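Local coordinates for trwC protein (Escherichia coli, PDB 1OMH) that serves as the N-terminal relaxase domain of the conjugative protein TrwC, recognising and processing origin-of-transfer DNA during bacterial conjugation, at residues I69-T74 against I166-K171; E122-A127 against T189-A194; E230-R235 against Q282-E287. All blocks are in the same frame, centred on the assembly; numbering follows the deposited sequence.

How the contacts relate
The chain first reaches 69-74, in the loop between helix 52-60 and strand 81-89. Contact 1 closes when strand 158-167 runs out into 166-171, 92 residues later. In between comes 122-127, where helix 104-122 gives way to the ribbon strand 126-131. Contact 2 closes beyond contact 1, at the start of helix 189-206, so the two loops cross. They also touch, through T170 CG2 and A127 CB, 3.6 Å apart. Contact 3 follows in series and ties the turn before helix 234-246 to helix 274-287. It lies on the opposite side of the chain's centre from the other two. DNA runs past all three contacts.

Contact 1: residues I69-T74 against I166-K171; sequences IMRSAT and ILNMTK. With nucleotides of chain A.
M70 and M169, both present as selenomethionine, cross at about a right angle. M70 is extended beyond CG, and its CE comes 3.9 Å from CB of M169. The selenium of M70 lies equally near that CB, so the whole end of M70 rests across the base of M169. Beside this apolar touch, R71 lies with its guanidinium almost parallel to the N168 amide, the planes 6° apart. A bend at chi3 (-72°) turns the head of R71 toward the backbone of N168. There NH1 gives O of N168 a weak bond of 3.3 Å, made at the edge of the guanidinium. A water joins the same pair: it accepts a weak bond from NH1 of R71 and an ordinary one from N of N168, 3.1 Å away. N168 is the centre of an inverse gamma turn, in which M169 N bonds L167 O at 2.8 Å. On the DNA side, R71 to T74 form a type I turn. T74 OG1 reinforces it by bonding R71 O at 2.8 Å. The turn offers O of A73 to the minor-groove amino group N2 of DG13 of chain A, 3.1 Å away and nearly straight. Behind the contact, L167 and M169 pack on L58 of helix 52-60, and the N168 backbone bonds to I82 of strand 81-89.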
loop_
_atom_site.group_PDB
_atom_site.type_symbol
_atom_site.label_atom_id
_atom_site.label_comp_id
_atom_site.label_asym_id
_atom_site.label_seq_id
_atom_site.Cartn_x
_atom_site.Cartn_y
_atom_site.Cartn_z
ATOM N N ILE B 69 5.677 -20.453 -18.917
ATOM C CA ILE B 69 5.756 -19.923 -17.563
ATOM C C ILE B 69 6.878 -18.879 -17.559
ATOM O O ILE B 69 7.798 -18.951 -18.376
ATOM C CB ILE B 69 6.064 -21.067 -16.559
ATOM C CG1 ILE B 69 6.562 -20.509 -15.224
ATOM C CD1 ILE B 69 5.550 -19.675 -14.479
HETATM N N MSE B 70 6.813 -17.907 -16.654
HETATM C CA MSE B 70 7.841 -16.871 -16.618
HETATM C C MSE B 70 8.914 -17.045 -15.561
HETATM O O MSE B 70 8.806 -17.873 -14.654
HETATM C CB MSE B 70 7.214 -15.501 -16.400
HETATM C CG MSE B 70 6.314 -14.995 -17.498
HETATM SE SE MSE B 70 5.536 -13.434 -16.737
HETATM C CE MSE B 70 4.684 -12.599 -18.164
ATOM N N ARG B 71 9.958 -16.235 -15.709
ATOM C CA ARG B 71 11.084 -16.187 -14.788
ATOM C C ARG B 71 11.967 -17.425 -14.664
ATOM O O ARG B 71 12.577 -17.650 -13.621
ATOM C CB ARG B 71 10.576 -15.758 -13.403
ATOM C CG ARG B 71 9.754 -14.463 -13.446
ATOM C CD ARG B 71 9.510 -13.872 -12.064
ATOM N NE ARG B 71 8.554 -14.640 -11.271
ATOM C CZ ARG B 71 7.235 -14.461 -11.304
ATOM N NH1 ARG B 71 6.698 -13.536 -12.096
ATOM N NH2 ARG B 71 6.451 -15.202 -10.537
ATOM N N SER B 72 12.068 -18.217 -15.726
ATOM C CA SER B 72 12.909 -19.411 -15.672
ATOM C C SER B 72 14.383 -19.057 -15.437
ATOM O O SER B 72 15.105 -19.789 -14.758
ATOM C CB SER B 72 12.770 -20.236 -16.962
ATOM O OG SER B 72 13.059 -19.468 -18.120
ATOM N N ALA B 73 14.819 -17.923 -15.983
ATOM C CA ALA B 73 16.206 -17.478 -15.846
ATOM C C ALA B 73 16.612 -17.164 -14.407
ATOM O O ALA B 73 17.785 -16.896 -14.132
ATOM C CB ALA B 73 16.449 -16.264 -16.730
ATOM N N THR B 74 15.647 -17.193 -13.491
ATOM C CA THR B 74 15.931 -16.920 -12.086
ATOM C C THR B 74 16.961 -17.912 -11.570
ATOM O O THR B 74 16.821 -19.122 -11.763
ATOM C CB THR B 74 14.658 -17.036 -11.217
ATOM O OG1 THR B 74 13.710 -16.038 -11.613
ATOM C CG2 THR B 74 14.998 -16.850 -9.746
ATOM N N ILE B 166 1.874 -5.098 -7.419
ATOM C CA ILE B 166 2.347 -5.028 -8.791
ATOM C C ILE B 166 3.006 -6.371 -9.082
ATOM O O ILE B 166 4.038 -6.708 -8.500
ATOM C CB ILE B 166 3.402 -3.914 -8.989
ATOM C CG1 ILE B 166 2.791 -2.531 -8.739
ATOM C CG2 ILE B 166 3.939 -3.964 -10.411
ATOM C CD1 ILE B 166 2.412 -2.251 -7.312
ATOM N N LEU B 167 2.416 -7.145 -9.980
ATOM C CA LEU B 167 2.991 -8.442 -10.295
ATOM C C LEU B 167 4.313 -8.266 -11.034
ATOM O O LEU B 167 4.517 -7.273 -11.740
ATOM C CB LEU B 167 1.988 -9.264 -11.100
ATOM C CG LEU B 167 0.791 -9.593 -10.197
ATOM C CD1 LEU B 167 -0.481 -9.042 -10.793
ATOM C CD2 LEU B 167 0.703 -11.086 -9.969
ATOM N N ASN B 168 5.213 -9.227 -10.842
ATOM C CA ASN B 168 6.538 -9.196 -11.457
ATOM C C ASN B 168 6.467 -9.528 -12.945
ATOM O O ASN B 168 6.971 -10.561 -13.385
ATOM C CB ASN B 168 7.446 -10.193 -10.732
ATOM C CG ASN B 168 8.912 -10.027 -11.081
ATOM O OD1 ASN B 168 9.758 -10.796 -10.615
ATOM N ND2 ASN B 168 9.224 -9.024 -11.895
HETATM N N MSE B 169 5.855 -8.643 -13.723
HETATM C CA MSE B 169 5.719 -8.884 -15.153
HETATM C C MSE B 169 5.398 -7.625 -15.930
HETATM O O MSE B 169 4.737 -6.718 -15.428
HETATM C CB MSE B 169 4.605 -9.904 -15.403
HETATM C CG MSE B 169 3.237 -9.401 -14.973
HETATM SE SE MSE B 169 1.877 -10.767 -15.171
HETATM C CE MSE B 169 2.679 -12.039 -14.085
ATOM N N THR B 170 5.855 -7.586 -17.175
ATOM C CA THR B 170 5.606 -6.450 -18.043
ATOM C C THR B 170 5.874 -6.893 -19.482
ATOM O O THR B 170 6.747 -7.716 -19.729
ATOM C CB THR B 170 6.502 -5.249 -17.646
ATOM O OG1 THR B 170 6.167 -4.112 -18.445
ATOM C CG2 THR B 170 7.978 -5.588 -17.815
ATOM N N LYS B 171 5.097 -6.370 -20.423
ATOM C CA LYS B 171 5.250 -6.734 -21.834
ATOM C C LYS B 171 6.104 -5.725 -22.590
ATOM O O LYS B 171 5.809 -4.535 -22.592
ATOM C CB LYS B 171 3.882 -6.833 -22.523
ATOM C CG LYS B 171 3.972 -7.253 -23.990
ATOM C CD LYS B 171 2.962 -6.507 -24.858
ATOM C CE LYS B 171 1.576 -7.124 -24.794
ATOM N NZ LYS B 171 1.508 -8.396 -25.570
ATOM P P DC A 7 22.263 -21.620 -10.584
ATOM O OP1 DC A 7 22.023 -21.876 -9.142
ATOM O OP2 DC A 7 23.064 -22.584 -11.381
ATOM O "O5'" DC A 7 20.858 -21.356 -11.297
ATOM C "C5'" DC A 7 20.455 -22.082 -12.462
ATOM C "C4'" DC A 7 19.411 -21.296 -13.223
ATOM O "O4'" DC A 7 19.996 -20.030 -13.613
ATOM C "C3'" DC A 7 18.935 -21.939 -14.525
ATOM O "O3'" DC A 7 17.651 -22.542 -14.335
ATOM C "C2'" DC A 7 18.611 -20.740 -15.400
ATOM C "C1'" DC A 7 19.504 -19.623 -14.884
ATOM N N1 DC A 7 20.651 -19.349 -15.775
ATOM C C2 DC A 7 20.424 -18.611 -16.941
ATOM O O2 DC A 7 19.279 -18.181 -17.170
ATOM N N3 DC A 7 21.451 -18.382 -17.792
ATOM C C4 DC A 7 22.668 -18.851 -17.513
ATOM N N4 DC A 7 23.648 -18.602 -18.388
ATOM C C5 DC A 7 22.933 -19.595 -16.326
ATOM C C6 DC A 7 21.906 -19.816 -15.491
ATOM P P DT A 14 13.493 -11.656 -17.538
ATOM O OP1 DT A 14 12.061 -11.991 -17.308
ATOM O OP2 DT A 14 13.861 -10.292 -17.999
ATOM O "O5'" DT A 14 14.318 -12.032 -16.224
ATOM C "C5'" DT A 14 13.968 -13.197 -15.474
ATOM C "C4'" DT A 14 14.880 -13.409 -14.284
ATOM O "O4'" DT A 14 16.235 -13.677 -14.725
ATOM C "C3'" DT A 14 14.990 -12.232 -13.312
ATOM O "O3'" DT A 14 14.162 -12.506 -12.172
ATOM C "C2'" DT A 14 16.396 -12.375 -12.747
ATOM C "C1'" DT A 14 17.172 -13.180 -13.780
ATOM N N1 DT A 14 18.269 -12.483 -14.497
ATOM C C2 DT A 14 19.562 -12.713 -14.075
ATOM O O2 DT A 14 19.844 -13.433 -13.135
ATOM N N3 DT A 14 20.525 -12.063 -14.807
ATOM C C4 DT A 14 20.336 -11.227 -15.887
ATOM O O4 DT A 14 21.312 -10.727 -16.450
ATOM C C5 DT A 14 18.956 -11.017 -16.265
ATOM C C7 DT A 14 18.647 -10.112 -17.416
ATOM C C6 DT A 14 18.006 -11.644 -15.559
ATOM P P DG A 13 16.089 -11.271 -23.379
ATOM O OP1 DG A 13 14.633 -11.022 -23.554
ATOM O OP2 DG A 13 17.009 -10.121 -23.187
ATOM O "O5'" DG A 13 16.250 -12.275 -22.153
ATOM C "C5'" DG A 13 15.196 -13.184 -21.802
ATOM C "C4'" DG A 13 15.344 -13.634 -20.365
ATOM O "O4'" DG A 13 16.651 -14.210 -20.201
ATOM C "C3'" DG A 13 15.246 -12.525 -19.315
ATOM O "O3'" DG A 13 13.988 -12.709 -18.650
ATOM C "C2'" DG A 13 16.213 -12.969 -18.229
ATOM C "C1'" DG A 13 17.158 -13.927 -18.912
ATOM N N9 DG A 13 18.568 -13.573 -19.033
ATOM C C8 DG A 13 19.206 -12.878 -20.035
ATOM N N7 DG A 13 20.507 -12.886 -19.907
ATOM C C5 DG A 13 20.729 -13.592 -18.734
ATOM C C6 DG A 13 21.939 -13.952 -18.082
ATOM O O6 DG A 13 23.113 -13.719 -18.430
ATOM N N1 DG A 13 21.688 -14.666 -16.911
ATOM C C2 DG A 13 20.433 -14.992 -16.438
ATOM N N2 DG A 13 20.363 -15.676 -15.295
ATOM N N3 DG A 13 19.318 -14.670 -17.043
ATOM C C4 DG A 13 19.535 -13.983 -18.171
HETATM O O HOH W 1 4.219 -12.190 -10.612
#

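Contact 2: residues E122-A127 against T189-A194; sequences EARAQA and TRYLGA. With nucleotides of chain A.
R124 and L192 are the nearest backbone pair, their CA atoms 10.8 Å apart, where the type I turn E122-A125 faces the start of helix 189-206. R124 reaches from the turn to the helix. Its chain is extended from CG to NE (chi2 171°, chi3 169°), and NH2 arrives 3.5 Å from CE2 of Y191. The approach is oblique, with guanidinium and ring planes 32° apart. NH1 lies nearer L192, 4.4 Å from CD2, and is held by the carbonyl oxygen of Q120. The turn leads from the end of helix 104-122, where Q120 sits, into the two-stranded antiparallel ribbon 126-131/134-139. L192 packs on T117, Q120 and A121 of that helix and on L2 of the edge strand 2-8. Other residues of helix 189-206 meet the DNA. C6 of DT21 of chain A lies over one face of the R190 guanidinium. G193 brings its CA to 3.9 Å from O4 of DT21 of chain A, where a CB would clash with this oxygen.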
loop_
_atom_site.group_PDB
_atom_site.type_symbol
_atom_site.label_atom_id
_atom_site.label_comp_id
_atom_site.label_asym_id
_atom_site.label_seq_id
_atom_site.Cartn_x
_atom_site.Cartn_y
_atom_site.Cartn_z
ATOM N N GLU B 122 3.352 3.264 -13.076
ATOM C CA GLU B 122 3.324 2.516 -14.331
ATOM C C GLU B 122 4.170 3.191 -15.412
ATOM O O GLU B 122 4.778 2.522 -16.247
ATOM C CB GLU B 122 1.883 2.347 -14.820
ATOM C CG GLU B 122 1.762 1.592 -16.142
ATOM C CD GLU B 122 0.326 1.285 -16.508
ATOM O OE1 GLU B 122 -0.513 2.201 -16.424
ATOM O OE2 GLU B 122 0.035 0.134 -16.889
ATOM N N ALA B 123 4.206 4.517 -15.399
ATOM C CA ALA B 123 5.001 5.254 -16.374
ATOM C C ALA B 123 6.474 4.927 -16.149
ATOM O O ALA B 123 7.319 5.210 -16.998
ATOM C CB ALA B 123 4.762 6.758 -16.225
ATOM N N ARG B 124 6.774 4.316 -15.005
ATOM C CA ARG B 124 8.143 3.948 -14.661
ATOM C C ARG B 124 8.439 2.457 -14.845
ATOM O O ARG B 124 9.547 2.006 -14.565
ATOM C CB ARG B 124 8.452 4.368 -13.219
ATOM C CG ARG B 124 8.508 5.879 -13.021
ATOM C CD ARG B 124 8.588 6.251 -11.544
ATOM N NE ARG B 124 8.894 7.669 -11.347
ATOM C CZ ARG B 124 8.056 8.670 -11.598
ATOM N NH1 ARG B 124 6.832 8.428 -12.058
ATOM N NH2 ARG B 124 8.445 9.923 -11.392
ATOM N N ALA B 125 7.456 1.701 -15.328
ATOM C CA ALA B 125 7.642 0.267 -15.556
ATOM C C ALA B 125 8.727 0.065 -16.606
ATOM O O ALA B 125 8.699 0.699 -17.663
ATOM C CB ALA B 125 6.347 -0.365 -16.040
ATOM N N GLN B 126 9.668 -0.823 -16.318
ATOM C CA GLN B 126 10.757 -1.103 -17.240
ATOM C C GLN B 126 11.114 -2.578 -17.277
ATOM O O GLN B 126 10.747 -3.349 -16.394
ATOM C CB GLN B 126 12.012 -0.326 -16.847
ATOM C CG GLN B 126 11.837 1.172 -16.746
ATOM C CD GLN B 126 13.168 1.891 -16.640
ATOM O OE1 GLN B 126 13.993 1.575 -15.775
ATOM N NE2 GLN B 126 13.385 2.866 -17.523
ATOM N N ALA B 127 11.850 -2.955 -18.312
ATOM C CA ALA B 127 12.303 -4.328 -18.487
ATOM C C ALA B 127 13.599 -4.263 -19.281
ATOM O O ALA B 127 13.917 -3.232 -19.860
ATOM C CB ALA B 127 11.260 -5.134 -19.250
ATOM N N THR B 189 9.784 5.575 -4.482
ATOM C CA THR B 189 8.772 5.391 -3.433
ATOM C C THR B 189 8.449 6.683 -2.684
ATOM O O THR B 189 7.277 7.009 -2.465
ATOM C CB THR B 189 9.219 4.337 -2.398
ATOM O OG1 THR B 189 9.393 3.074 -3.049
ATOM C CG2 THR B 189 8.168 4.193 -1.297
ATOM N N ARG B 190 9.483 7.410 -2.278
ATOM C CA ARG B 190 9.282 8.668 -1.570
ATOM C C ARG B 190 8.477 9.618 -2.447
ATOM O O ARG B 190 7.513 10.231 -1.990
ATOM C CB ARG B 190 10.634 9.302 -1.225
ATOM C CG ARG B 190 10.572 10.792 -0.936
ATOM C CD ARG B 190 10.239 11.074 0.503
ATOM N NE ARG B 190 11.345 10.715 1.384
ATOM C CZ ARG B 190 11.397 11.022 2.676
ATOM N NH1 ARG B 190 10.404 11.697 3.239
ATOM N NH2 ARG B 190 12.439 10.649 3.407
ATOM N N TYR B 191 8.874 9.735 -3.713
ATOM C CA TYR B 191 8.183 10.618 -4.648
ATOM C C TYR B 191 6.736 10.206 -4.885
ATOM O O TYR B 191 5.848 11.054 -4.951
ATOM C CB TYR B 191 8.906 10.653 -5.996
ATOM C CG TYR B 191 8.178 11.480 -7.041
ATOM C CD1 TYR B 191 8.286 12.867 -7.056
ATOM C CD2 TYR B 191 7.362 10.871 -7.996
ATOM C CE1 TYR B 191 7.595 13.632 -8.002
ATOM C CE2 TYR B 191 6.672 11.621 -8.940
ATOM C CZ TYR B 191 6.791 12.999 -8.937
ATOM O OH TYR B 191 6.099 13.742 -9.867
ATOM N N LEU B 192 6.494 8.906 -5.040
ATOM C CA LEU B 192 5.138 8.431 -5.277
ATOM C C LEU B 192 4.270 8.622 -4.036
ATOM O O LEU B 192 3.060 8.826 -4.145
ATOM C CB LEU B 192 5.159 6.964 -5.719
ATOM C CG LEU B 192 5.811 6.755 -7.094
ATOM C CD1 LEU B 192 6.024 5.274 -7.350
ATOM C CD2 LEU B 192 4.942 7.377 -8.184
ATOM N N GLY B 193 4.888 8.564 -2.860
ATOM C CA GLY B 193 4.136 8.780 -1.634
ATOM C C GLY B 193 3.668 10.227 -1.592
ATOM O O GLY B 193 2.584 10.542 -1.089
ATOM N N ALA B 194 4.493 11.116 -2.140
ATOM C CA ALA B 194 4.172 12.540 -2.171
ATOM C C ALA B 194 3.037 12.781 -3.158
ATOM O O ALA B 194 2.204 13.664 -2.957
ATOM C CB ALA B 194 5.408 13.349 -2.558
ATOM P P DT A 20 11.613 5.128 1.067
ATOM O OP1 DT A 20 10.257 4.565 1.276
ATOM O OP2 DT A 20 11.770 6.456 0.439
ATOM O "O5'" DT A 20 12.429 5.068 2.437
ATOM C "C5'" DT A 20 12.004 4.266 3.552
ATOM C "C4'" DT A 20 12.932 4.511 4.718
ATOM O "O4'" DT A 20 14.276 4.368 4.218
ATOM C "C3'" DT A 20 12.840 5.944 5.269
ATOM O "O3'" DT A 20 12.522 5.839 6.669
ATOM C "C2'" DT A 20 14.278 6.288 5.622
ATOM C "C1'" DT A 20 15.114 5.261 4.908
ATOM N N1 DT A 20 16.256 5.643 4.076
ATOM C C2 DT A 20 17.466 5.572 4.719
ATOM O O2 DT A 20 17.574 5.240 5.890
ATOM N N3 DT A 20 18.548 5.893 3.946
ATOM C C4 DT A 20 18.546 6.262 2.617
ATOM O O4 DT A 20 19.612 6.501 2.059
ATOM C C5 DT A 20 17.234 6.326 1.994
ATOM C C7 DT A 20 17.130 6.720 0.551
ATOM C C6 DT A 20 16.162 6.024 2.750
ATOM P P DT A 21 11.012 5.742 7.199
ATOM O OP1 DT A 21 11.221 5.492 8.650
ATOM O OP2 DT A 21 10.231 4.777 6.403
ATOM O "O5'" DT A 21 10.409 7.205 7.016
ATOM C "C5'" DT A 21 10.957 8.322 7.725
ATOM C "C4'" DT A 21 9.980 9.480 7.744
ATOM O "O4'" DT A 21 9.559 9.767 6.385
ATOM C "C3'" DT A 21 8.689 9.208 8.528
ATOM O "O3'" DT A 21 8.758 9.975 9.746
ATOM C "C2'" DT A 21 7.651 10.022 7.772
ATOM C "C1'" DT A 21 8.223 10.237 6.380
ATOM N N1 DT A 21 7.482 9.672 5.219
ATOM C C2 DT A 21 6.164 10.072 5.048
ATOM O O2 DT A 21 5.585 10.829 5.810
ATOM N N3 DT A 21 5.542 9.548 3.942
ATOM C C4 DT A 21 6.080 8.684 3.009
ATOM O O4 DT A 21 5.387 8.304 2.059
ATOM C C5 DT A 21 7.459 8.297 3.247
ATOM C C7 DT A 21 8.127 7.362 2.288
ATOM C C6 DT A 21 8.080 8.798 4.328
#

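Contact 3: residues E230-R235 against Q282-E287; sequences EGFSKR and QATAKE. With nucleotides of chain A.
The type I turn E230-S233 brings F232 against T284 and A285. It opens with E230, whose O takes a 3.0 Å bond from N of S233. F232 then points its ring end at the helix: CZ is 3.6 Å from CG2 of T284 and 4.0 Å from CB of A285. N and CA of A285 lie at the ring edge. S233 holds the N-cap position of helix 234-246, but its OG bonds back to I229 O. Its CB packs 3.3 Å from OP2 of DC24 of chain A. R235 bends at chi2 (-71°) and chi3 (-65°) and grips one phosphate twice: NE to OP1 of DT25 of chain A at 2.8 Å, NH2 to OP2 of DT25 of chain A at 3.0 Å. NH2 also bonds O of K262, and NH1 bonds OG of S265. A leucine here would probably cost that phosphate both hydrogen bonds and the charge of this arginine, and K262 O and S265 OG their guanidinium partner. F232 also touches L96 of helix 92-99 and L288 and I290, just after helix 274-287, so it joins the turn to both helices.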
loop_
_atom_site.group_PDB
_atom_site.type_symbol
_atom_site.label_atom_id
_atom_site.label_comp_id
_atom_site.label_asym_id
_atom_site.label_seq_id
_atom_site.Cartn_x
_atom_site.Cartn_y
_atom_site.Cartn_z
ATOM N N GLU B 230 -3.881 9.796 18.372
ATOM C CA GLU B 230 -3.157 8.789 19.136
ATOM C C GLU B 230 -4.109 7.802 19.808
ATOM O O GLU B 230 -3.772 6.630 19.994
ATOM C CB GLU B 230 -2.263 9.473 20.174
ATOM C CG GLU B 230 -1.400 10.569 19.566
ATOM C CD GLU B 230 -0.353 11.121 20.511
ATOM O OE1 GLU B 230 -0.683 11.383 21.687
ATOM O OE2 GLU B 230 0.802 11.309 20.067
ATOM N N GLY B 231 -5.301 8.275 20.155
ATOM C CA GLY B 231 -6.281 7.415 20.791
ATOM C C GLY B 231 -6.732 6.302 19.865
ATOM O O GLY B 231 -7.328 5.330 20.312
ATOM N N PHE B 232 -6.467 6.461 18.571
ATOM C CA PHE B 232 -6.831 5.461 17.564
ATOM C C PHE B 232 -5.575 4.954 16.839
ATOM O O PHE B 232 -5.656 4.452 15.713
ATOM C CB PHE B 232 -7.792 6.052 16.514
ATOM C CG PHE B 232 -9.237 6.083 16.940
ATOM C CD1 PHE B 232 -9.847 7.282 17.305
ATOM C CD2 PHE B 232 -9.999 4.919 16.936
ATOM C CE1 PHE B 232 -11.206 7.319 17.660
ATOM C CE2 PHE B 232 -11.351 4.946 17.288
ATOM C CZ PHE B 232 -11.952 6.153 17.651
ATOM N N SER B 233 -4.421 5.092 17.483
ATOM C CA SER B 233 -3.157 4.642 16.895
ATOM C C SER B 233 -2.424 3.710 17.854
ATOM O O SER B 233 -1.315 4.001 18.297
ATOM C CB SER B 233 -2.257 5.839 16.565
ATOM O OG SER B 233 -2.866 6.689 15.602
ATOM N N LYS B 234 -3.052 2.582 18.159
ATOM C CA LYS B 234 -2.486 1.595 19.071
ATOM C C LYS B 234 -1.147 1.038 18.608
ATOM O O LYS B 234 -0.253 0.843 19.423
ATOM C CB LYS B 234 -3.487 0.452 19.285
ATOM C CG LYS B 234 -4.739 0.871 20.065
ATOM C CD LYS B 234 -5.737 -0.284 20.168
ATOM C CE LYS B 234 -6.983 0.123 20.940
ATOM N NZ LYS B 234 -7.964 -1.006 21.035
ATOM N N ARG B 235 -1.008 0.765 17.312
ATOM C CA ARG B 235 0.258 0.243 16.801
ATOM C C ARG B 235 1.389 1.246 17.025
ATOM O O ARG B 235 2.497 0.864 17.399
ATOM C CB ARG B 235 0.132 -0.127 15.319
ATOM C CG ARG B 235 -0.709 -1.382 15.081
ATOM C CD ARG B 235 0.029 -2.642 15.548
ATOM N NE ARG B 235 1.232 -2.857 14.750
ATOM C CZ ARG B 235 2.452 -3.020 15.254
ATOM N NH1 ARG B 235 2.642 -2.999 16.567
ATOM N NH2 ARG B 235 3.485 -3.190 14.438
ATOM N N GLN B 282 -17.092 4.241 17.275
ATOM C CA GLN B 282 -17.939 5.402 17.516
ATOM C C GLN B 282 -17.971 5.775 18.990
ATOM O O GLN B 282 -17.911 6.955 19.346
ATOM C CB GLN B 282 -19.353 5.139 16.990
ATOM C CG GLN B 282 -19.364 4.921 15.480
ATOM C CD GLN B 282 -20.745 4.645 14.921
ATOM O OE1 GLN B 282 -21.451 3.755 15.394
ATOM N NE2 GLN B 282 -21.132 5.401 13.899
ATOM N N ALA B 283 -18.057 4.769 19.853
ATOM C CA ALA B 283 -18.073 5.023 21.289
ATOM C C ALA B 283 -16.701 5.544 21.721
ATOM O O ALA B 283 -16.596 6.430 22.566
ATOM C CB ALA B 283 -18.420 3.734 22.052
ATOM N N THR B 284 -15.643 4.996 21.139
ATOM C CA THR B 284 -14.298 5.432 21.498
ATOM C C THR B 284 -14.075 6.878 21.074
ATOM O O THR B 284 -13.450 7.649 21.794
ATOM C CB THR B 284 -13.231 4.527 20.839
ATOM O OG1 THR B 284 -13.355 3.203 21.365
ATOM C CG2 THR B 284 -11.824 5.044 21.120
ATOM N N ALA B 285 -14.599 7.241 19.909
ATOM C CA ALA B 285 -14.452 8.601 19.405
ATOM C C ALA B 285 -15.127 9.599 20.338
ATOM O O ALA B 285 -14.587 10.669 20.614
ATOM C CB ALA B 285 -15.047 8.706 18.001
ATOM N N LYS B 286 -16.315 9.248 20.817
ATOM C CA LYS B 286 -17.046 10.124 21.731
ATOM C C LYS B 286 -16.233 10.314 23.003
ATOM O O LYS B 286 -16.102 11.419 23.514
ATOM C CB LYS B 286 -18.405 9.511 22.078
ATOM C CG LYS B 286 -19.393 9.544 20.926
ATOM C CD LYS B 286 -20.621 8.704 21.215
ATOM C CE LYS B 286 -21.726 9.013 20.221
ATOM N NZ LYS B 286 -21.236 8.988 18.820
ATOM N N GLU B 287 -15.673 9.221 23.501
ATOM C CA GLU B 287 -14.875 9.266 24.712
ATOM C C GLU B 287 -13.675 10.192 24.516
ATOM O O GLU B 287 -13.289 10.930 25.431
ATOM C CB GLU B 287 -14.430 7.842 25.068
ATOM C CG GLU B 287 -13.867 7.665 26.455
ATOM C CD GLU B 287 -12.368 7.797 26.489
ATOM O OE1 GLU B 287 -11.700 7.102 25.694
ATOM O OE2 GLU B 287 -11.860 8.585 27.313
ATOM P P DC A 24 -1.430 3.100 13.545
ATOM O OP1 DC A 24 -2.737 2.404 13.427
ATOM O OP2 DC A 24 -0.850 3.361 14.889
ATOM O "O5'" DC A 24 -0.338 2.350 12.655
ATOM C "C5'" DC A 24 -0.668 1.631 11.455
ATOM C "C4'" DC A 24 0.612 1.167 10.799
ATOM O "O4'" DC A 24 1.511 2.295 10.758
ATOM C "C3'" DC A 24 1.349 0.058 11.561
ATOM O "O3'" DC A 24 1.287 -1.063 10.652
ATOM C "C2'" DC A 24 2.817 0.414 11.382
ATOM C "C1'" DC A 24 2.839 1.868 10.969
ATOM N N1 DC A 24 3.551 2.858 11.790
ATOM C C2 DC A 24 4.946 2.892 11.707
ATOM O O2 DC A 24 5.519 2.027 11.040
ATOM N N3 DC A 24 5.626 3.867 12.350
ATOM C C4 DC A 24 4.963 4.778 13.065
ATOM N N4 DC A 24 5.669 5.743 13.658
ATOM C C5 DC A 24 3.543 4.743 13.202
ATOM C C6 DC A 24 2.885 3.768 12.563
ATOM P P DT A 25 1.817 -2.527 11.082
ATOM O OP1 DT A 25 0.784 -3.103 11.980
ATOM O OP2 DT A 25 3.232 -2.486 11.530
ATOM O "O5'" DT A 25 1.798 -3.315 9.697
ATOM C "C5'" DT A 25 0.644 -3.283 8.849
ATOM C "C4'" DT A 25 1.030 -3.567 7.414
ATOM O "O4'" DT A 25 1.835 -2.483 6.905
ATOM C "C3'" DT A 25 1.906 -4.805 7.270
ATOM O "O3'" DT A 25 1.064 -5.926 7.014
ATOM C "C2'" DT A 25 2.743 -4.508 6.042
ATOM C "C1'" DT A 25 2.798 -2.986 5.984
ATOM N N1 DT A 25 4.110 -2.378 6.296
ATOM C C2 DT A 25 5.065 -2.352 5.297
ATOM O O2 DT A 25 4.892 -2.836 4.187
ATOM N N3 DT A 25 6.243 -1.737 5.649
ATOM C C4 DT A 25 6.557 -1.167 6.867
ATOM O O4 DT A 25 7.660 -0.646 7.032
ATOM C C5 DT A 25 5.516 -1.243 7.871
ATOM C C7 DT A 25 5.763 -0.654 9.224
ATOM C C6 DT A 25 4.365 -1.839 7.539
ATOM P P DT A 23 1.333 9.665 12.687
ATOM O OP1 DT A 23 0.211 10.611 12.474
ATOM O OP2 DT A 23 2.211 9.822 13.870
ATOM O "O5'" DT A 23 0.781 8.163 12.618
ATOM C "C5'" DT A 23 -0.311 7.704 13.463
ATOM C "C4'" DT A 23 -1.215 6.778 12.673
ATOM O "O4'" DT A 23 -1.518 7.433 11.436
ATOM C "C3'" DT A 23 -0.704 5.366 12.324
ATOM O "O3'" DT A 23 -1.738 4.512 12.840
ATOM C "C2'" DT A 23 -1.202 5.144 10.906
ATOM C "C1'" DT A 23 -1.578 6.515 10.379
ATOM N N1 DT A 23 -0.915 7.113 9.206
ATOM C C2 DT A 23 -0.842 6.401 8.035
ATOM O O2 DT A 23 -1.159 5.228 7.949
ATOM N N3 DT A 23 -0.387 7.122 6.958
ATOM C C4 DT A 23 0.014 8.448 6.949
ATOM O O4 DT A 23 0.360 8.972 5.892
ATOM C C5 DT A 23 -0.021 9.110 8.236
ATOM C C7 DT A 23 0.421 10.536 8.346
ATOM C C6 DT A 23 -0.460 8.413 9.284
#